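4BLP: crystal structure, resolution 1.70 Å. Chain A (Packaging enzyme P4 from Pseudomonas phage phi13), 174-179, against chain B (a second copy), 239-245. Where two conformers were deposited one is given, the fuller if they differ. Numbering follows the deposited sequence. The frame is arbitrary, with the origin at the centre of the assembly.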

# COMPACT_ATOMS: atom_id res chain seq x y z
N TRP A 174 -0.48 -21.17 22.62
CA TRP A 174 -0.45 -20.72 21.24
C TRP A 174 0.41 -19.48 21.10
O TRP A 174 0.18 -18.52 21.84
CB TRP A 174 -1.92 -20.40 20.79
CG TRP A 174 -2.04 -19.96 19.34
CD1 TRP A 174 -1.38 -20.48 18.27
CD2 TRP A 174 -2.90 -18.94 18.82
NE1 TRP A 174 -1.73 -19.81 17.11
CE2 TRP A 174 -2.65 -18.85 17.42
CE3 TRP A 174 -3.79 -18.03 19.39
CZ2 TRP A 174 -3.32 -17.94 16.58
CZ3 TRP A 174 -4.43 -17.09 18.55
CH2 TRP A 174 -4.21 -17.07 17.16
N GLY A 175 1.33 -19.48 20.15
CA GLY A 175 2.09 -18.27 19.80
C GLY A 175 3.06 -17.75 20.86
O GLY A 175 3.51 -16.60 20.76
N GLU A 176 3.40 -18.58 21.81
CA GLU A 176 4.32 -18.27 22.92
C GLU A 176 5.57 -19.14 22.86
O GLU A 176 5.49 -20.27 22.38
CB GLU A 176 3.60 -18.53 24.25
CG GLU A 176 2.44 -17.57 24.47
CD GLU A 176 2.85 -16.17 24.89
OE1 GLU A 176 4.04 -15.93 25.17
OE2 GLU A 176 1.98 -15.28 24.86
N PRO A 177 6.73 -18.67 23.37
CA PRO A 177 7.92 -19.55 23.35
C PRO A 177 7.77 -20.71 24.36
O PRO A 177 7.21 -20.53 25.44
CB PRO A 177 9.07 -18.62 23.77
CG PRO A 177 8.38 -17.53 24.57
CD PRO A 177 7.03 -17.35 23.94
N GLY A 178 8.28 -21.87 23.97
CA GLY A 178 8.26 -23.08 24.78
C GLY A 178 8.80 -22.83 26.17
O GLY A 178 9.80 -22.12 26.33
N GLU A 179 8.12 -23.39 27.19
CA GLU A 179 8.51 -23.19 28.58
C GLU A 179 8.25 -24.49 29.36
O GLU A 179 7.60 -25.39 28.82
CB GLU A 179 7.70 -22.02 29.16
CG GLU A 179 8.48 -21.19 30.16
CD GLU A 179 8.01 -19.76 30.31
OE1 GLU A 179 6.88 -19.44 29.88
OE2 GLU A 179 8.79 -18.94 30.85
N LEU B 239 10.51 -14.65 15.52
CA LEU B 239 11.43 -15.18 16.51
C LEU B 239 10.78 -16.30 17.34
O LEU B 239 11.45 -17.31 17.59
CB LEU B 239 11.89 -14.05 17.43
CG LEU B 239 12.81 -13.00 16.79
CD1 LEU B 239 13.07 -11.83 17.78
CD2 LEU B 239 14.22 -13.63 16.36
N THR B 240 9.47 -16.18 17.69
CA THR B 240 8.79 -17.26 18.43
C THR B 240 8.68 -18.49 17.55
O THR B 240 8.87 -19.59 18.04
CB THR B 240 7.44 -16.79 18.97
OG1 THR B 240 7.69 -15.71 19.92
CG2 THR B 240 6.67 -17.93 19.67
N SER B 241 8.34 -18.30 16.28
CA SER B 241 8.23 -19.45 15.34
C SER B 241 9.58 -20.20 15.25
O SER B 241 9.61 -21.44 15.39
CB SER B 241 7.77 -18.96 13.96
OG SER B 241 6.44 -18.47 14.01
N LEU B 242 10.67 -19.46 15.03
CA LEU B 242 12.00 -20.09 14.93
C LEU B 242 12.36 -20.75 16.25
O LEU B 242 12.86 -21.87 16.26
CB LEU B 242 13.05 -19.03 14.58
CG LEU B 242 12.90 -18.45 13.14
CD1 LEU B 242 13.89 -17.30 12.92
CD2 LEU B 242 13.07 -19.53 12.06
N ASN B 243 12.09 -20.04 17.38
CA ASN B 243 12.34 -20.60 18.70
C ASN B 243 11.66 -21.96 18.88
O ASN B 243 12.27 -22.92 19.37
CB ASN B 243 11.80 -19.62 19.77
CG ASN B 243 12.10 -20.12 21.15
OD1 ASN B 243 13.20 -19.86 21.67
ND2 ASN B 243 11.16 -20.84 21.78
N ASN B 244 10.37 -22.03 18.50
CA ASN B 244 9.58 -23.22 18.78
C ASN B 244 9.92 -24.37 17.82
O ASN B 244 9.74 -25.53 18.20
CB ASN B 244 8.10 -22.88 18.80
CG ASN B 244 7.70 -22.11 20.05
OD1 ASN B 244 8.56 -21.84 20.95
ND2 ASN B 244 6.43 -21.73 20.15
N ILE B 245 10.40 -24.06 16.61
CA ILE B 245 10.90 -25.12 15.71
C ILE B 245 12.16 -25.73 16.36
O ILE B 245 12.30 -26.96 16.41
CB ILE B 245 11.19 -24.55 14.29
CG1 ILE B 245 9.86 -24.23 13.55
CG2 ILE B 245 12.12 -25.52 13.49
CD1 ILE B 245 8.94 -25.50 13.19
O HOH W 1 11.73 -22.13 24.27

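This contact is a small docking of a loop against one face of a helix that combines hydrogen bonds with methyl packing, and in it an asparagine side chain reads the loop's backbone through its carboxamide. The principle is a general one: a carboxamide carries an N-H donor and a C=O acceptor on one planar group, so a single asparagine can pair with a carbonyl and an amide of a nearby backbone. Here B:Asn244 ND2 donates to A:Glu176 O at 2.8 Å, with a nearly linear N-H...O angle of 178°, while A:Gly178 N donates to B:Asn244 OD1 at 3.0 Å and a more bent 150°. The two hydrogen bonds bracket A:Pro177, whose ring nitrogen has no hydrogen to give; A:Pro177 CA lies 3.4 Å from B:Asn244 OD1.

The neighbouring asparagine supports this arrangement. B:Asn243 ND2 donates to B:Asn244 OD1 at 2.9 Å, so that one oxygen accepts from both its helical neighbour and the loop. B:Asn243 ND2 also packs 3.6 Å from A:Pro177 CB and donates to a water, 2.9 Å from the water oxygen; that water in turn donates to A:Gly178 O at 2.8 Å, extending the polar network along the loop.

One helical turn earlier, B:Thr240 adds a methyl contact. B:Thr240 CG2 lies 3.6 Å from both A:Gly175 O and A:Glu176 C and 3.8 Å from A:Pro177 N, resting against the loop backbone, while the hydroxyl is hydrogen-bonded elsewhere in the structure. The helical repeat explains the grouping: B:Asn244 N donates to B:Thr240 O at 2.9 Å, and B:Thr240, B:Asn243 and B:Asn244 all direct their CA-to-CB bonds toward the loop. By contrast, the CA-to-CB bond of A:Glu176 points away, and the residue takes part through its backbone. The two stretches bury 212 Å², both sides summed, with two direct hydrogen bonds and one water bridge.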